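Local coordinates for ABC transporter ATP-binding/permease protein Rv1747 (Mycobacterium tuberculosis, PDB 6CCD), which is a membrane ABC transporter that moves an unknown substrate, is required for virulence, and contributes here its first phosphothreonine-binding FHA domain, at residues R31-A35 / D36-A40. Residues are numbered along the deposited sequence; the frame is centred on the assembly and turned at random.
With SO4 (sulfate ion), chain B.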
ATOM      1  N   ARG A  31      -0.538   9.842  -4.962  1.00 12.28           N
ATOM      2  CA  ARG A  31      -0.651  10.602  -6.198  1.00 15.79           C
ATOM      3  C   ARG A  31       0.591  11.436  -6.490  1.00 19.23           C
ATOM      4  O   ARG A  31       0.752  11.958  -7.601  1.00 16.69           O
ATOM      5  CB  ARG A  31      -1.879  11.521  -6.128  1.00 14.85           C
ATOM      6  CG  ARG A  31      -2.668  11.583  -7.419  1.00 18.18           C
ATOM      7  CD  ARG A  31      -3.836  12.567  -7.328  1.00 16.65           C
ATOM      8  NE  ARG A  31      -3.389  13.963  -7.264  1.00 18.45           N
ATOM      9  CZ  ARG A  31      -3.390  14.694  -6.154  1.00 20.57           C
ATOM     10  NH1 ARG A  31      -3.820  14.174  -5.009  1.00 18.01           N
ATOM     11  NH2 ARG A  31      -2.967  15.951  -6.186  1.00 17.68           N
ATOM     12  N   ASP A  32       1.472  11.570  -5.501  1.00 15.77           N
ATOM     13  CA  ASP A  32       2.650  12.417  -5.670  1.00 15.95           C
ATOM     14  C   ASP A  32       3.538  11.904  -6.787  1.00 15.63           C
ATOM     15  O   ASP A  32       3.759  10.691  -6.911  1.00 17.00           O
ATOM     16  CB  ASP A  32       3.465  12.506  -4.373  1.00 16.08           C
ATOM     17  CG  ASP A  32       4.391  13.703  -4.372  1.00 21.77           C
ATOM     18  OD1 ASP A  32       3.952  14.791  -3.948  1.00 22.31           O
ATOM     19  OD2 ASP A  32       5.533  13.564  -4.843  1.00 22.14           O
ATOM     20  N   LEU A  33       4.044  12.823  -7.610  1.00 19.08           N
ATOM     21  CA  LEU A  33       4.922  12.445  -8.720  1.00 19.24           C
ATOM     22  C   LEU A  33       6.164  11.723  -8.215  1.00 20.87           C
ATOM     23  O   LEU A  33       6.756  10.923  -8.933  1.00 22.05           O
ATOM     24  CB  LEU A  33       5.326  13.675  -9.543  1.00 21.44           C
ATOM     25  CG  LEU A  33       4.193  14.468 -10.214  1.00 23.40           C
ATOM     26  CD1 LEU A  33       4.756  15.672 -10.987  1.00 27.21           C
ATOM     27  CD2 LEU A  33       3.364  13.574 -11.123  1.00 23.41           C
ATOM     28  N   ARG A  34       6.539  11.988  -6.967  1.00 19.27           N
ATOM     29  CA  ARG A  34       7.720  11.366  -6.372  1.00 23.91           C
ATOM     30  C   ARG A  34       7.410  10.158  -5.484  1.00 21.24           C
ATOM     31  O   ARG A  34       8.304   9.643  -4.827  1.00 21.24           O
ATOM     32  CB  ARG A  34       8.501  12.394  -5.548  1.00 26.73           C
ATOM     33  CG  ARG A  34       9.331  13.373  -6.377  1.00 34.17           C
ATOM     34  CD  ARG A  34      10.612  13.758  -5.638  1.00 50.05           C
ATOM     35  NE  ARG A  34      11.776  13.004  -6.115  1.00 68.34           N
ATOM     36  CZ  ARG A  34      12.548  12.232  -5.349  1.00 68.30           C
ATOM     37  NH1 ARG A  34      12.296  12.097  -4.052  1.00 59.73           N
ATOM     38  NH2 ARG A  34      13.579  11.589  -5.885  1.00 68.97           N
ATOM     39  N   ALA A  35       6.150   9.719  -5.449  1.00 17.78           N
ATOM     40  CA  ALA A  35       5.773   8.553  -4.646  1.00 18.14           C
ATOM     41  C   ALA A  35       6.523   7.298  -5.102  1.00 16.81           C
ATOM     42  O   ALA A  35       6.832   7.147  -6.282  1.00 16.96           O
ATOM     43  CB  ALA A  35       4.253   8.322  -4.711  1.00 16.35           C
ATOM     44  N   ASP A  36       6.831   6.406  -4.164  1.00 13.91           N
ATOM     45  CA  ASP A  36       7.467   5.137  -4.499  1.00 15.98           C
ATOM     46  C   ASP A  36       6.564   4.261  -5.346  1.00 19.58           C
ATOM     47  O   ASP A  36       7.026   3.524  -6.213  1.00 16.30           O
ATOM     48  CB  ASP A  36       7.866   4.394  -3.233  1.00 19.79           C
ATOM     49  CG  ASP A  36       8.862   5.178  -2.398  1.00 23.55           C
ATOM     50  OD1 ASP A  36      10.026   5.319  -2.838  1.00 21.43           O
ATOM     51  OD2 ASP A  36       8.479   5.657  -1.316  1.00 20.30           O
ATOM     52  N   VAL A  37       5.270   4.336  -5.068  1.00 16.28           N
ATOM     53  CA  VAL A  37       4.244   3.668  -5.865  1.00 14.31           C
ATOM     54  C   VAL A  37       3.253   4.754  -6.245  1.00 16.87           C
ATOM     55  O   VAL A  37       2.478   5.193  -5.408  1.00 13.10           O
ATOM     56  CB  VAL A  37       3.533   2.537  -5.081  1.00 15.66           C
ATOM     57  CG1 VAL A  37       2.425   1.922  -5.907  1.00 16.05           C
ATOM     58  CG2 VAL A  37       4.531   1.450  -4.638  1.00 16.39           C
ATOM     59  N   ARG A  38       3.309   5.217  -7.489  1.00 13.65           N
ATOM     60  CA  ARG A  38       2.499   6.348  -7.918  1.00 12.87           C
ATOM     61  C   ARG A  38       1.163   5.873  -8.474  1.00 12.64           C
ATOM     62  O   ARG A  38       1.118   5.034  -9.372  1.00 17.21           O
ATOM     63  CB  ARG A  38       3.237   7.180  -8.982  1.00 19.28           C
ATOM     64  CG  ARG A  38       2.412   8.338  -9.550  1.00 18.34           C
ATOM     65  CD  ARG A  38       2.887   8.741 -10.962  1.00 24.91           C
ATOM     66  NE  ARG A  38       2.055   9.796 -11.552  1.00 18.28           N
ATOM     67  CZ  ARG A  38       2.245  10.309 -12.763  1.00 28.64           C
ATOM     68  NH1 ARG A  38       3.220   9.846 -13.534  1.00 22.97           N
ATOM     69  NH2 ARG A  38       1.457  11.276 -13.213  1.00 23.09           N
ATOM     70  N   VAL A  39       0.088   6.414  -7.917  1.00 14.83           N
ATOM     71  CA  VAL A  39      -1.271   6.103  -8.343  1.00 15.16           C
ATOM     72  C   VAL A  39      -1.941   7.442  -8.632  1.00 18.39           C
ATOM     73  O   VAL A  39      -2.173   8.217  -7.714  1.00 13.25           O
ATOM     74  CB  VAL A  39      -2.048   5.329  -7.262  1.00 16.19           C
ATOM     75  CG1 VAL A  39      -3.479   5.048  -7.714  1.00 18.43           C
ATOM     76  CG2 VAL A  39      -1.325   4.020  -6.894  1.00 15.87           C
ATOM     77  N   ALA A  40      -2.222   7.720  -9.904  1.00 13.54           N
ATOM     78  CA  ALA A  40      -2.592   9.076 -10.321  1.00 17.55           C
ATOM     79  C   ALA A  40      -4.079   9.414 -10.172  1.00 16.26           C
ATOM     80  O   ALA A  40      -4.462  10.572 -10.313  1.00 16.22           O
ATOM     81  CB  ALA A  40      -2.156   9.310 -11.791  1.00 16.35           C
TER
HETATM   82  S   SO4 B 201      -3.723  15.859  -1.392  1.00 49.66           S
HETATM   83  O1  SO4 B 201      -2.655  15.403  -0.509  1.00 37.32           O
HETATM   84  O2  SO4 B 201      -4.964  15.960  -0.618  1.00 51.85           O
HETATM   85  O3  SO4 B 201      -3.411  17.154  -2.007  1.00 49.44           O
HETATM   86  O4  SO4 B 201      -3.896  14.881  -2.455  1.00 48.06           O
HETATM   87  O   HOH W   1       0.156  11.396 -10.173  1.00 17.20           O
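Leu33 and Arg38 run alongside each other in the same direction, with Leu33 CD2 over one face of the Arg38 guanidinium, toward its rim and 3.6 Å from Arg38 NH2. Two torsions bring the groups together: Leu33 has CG beside its backbone N (chi1 -61°), while Arg38 sends CG anti to its own (chi1 176°) and then runs extended to NE.

A water provides the polar link between the two arms of the loop, donating to Arg31 O at 2.7 Å and accepting from Arg38 NE at 2.8 Å. It lies in the guanidinium plane, at the edge, and so helps fix the rotation of that group. A weak CA-H...O contact joins Arg31 CA to Val39 O at 3.2 Å, and the aliphatic part of Arg31 runs past the carbonyls of Val39 and Ala40 before its bend at chi3 carries the guanidinium to a sulfate.

The loop leads from strand 27-30 to the parallel edge strand 37-38 of the FHA beta-sandwich. It contains a type I turn from Asp32 to Ala35, closed by the backbone bond from Ala35 N to Asp32 O. An Asx turn overlaps it: Asp32 OD2 accepts from Arg34 N at 2.8 Å on the anti side, somewhat out of the carboxylate plane, while OD1 forms a salt bridge with Arg46. Past the turn, Asp36 OD2 accepts from Val28 N of strand 27-30.

Arg31 NH1 donates to sulfate O4 at 2.7 Å (151° at the hydrogen), and the sulfur lies in the guanidinium plane. Arg46 N also binds the anion, and NH1 bonds to Ile44 O. Arg31 follows Gly30, matching the Gly-Arg motif whose arginine helps bind phosphothreonine in FHA domains; the sulfate, probably from the crystallisation liquor, may therefore mimic that phosphate.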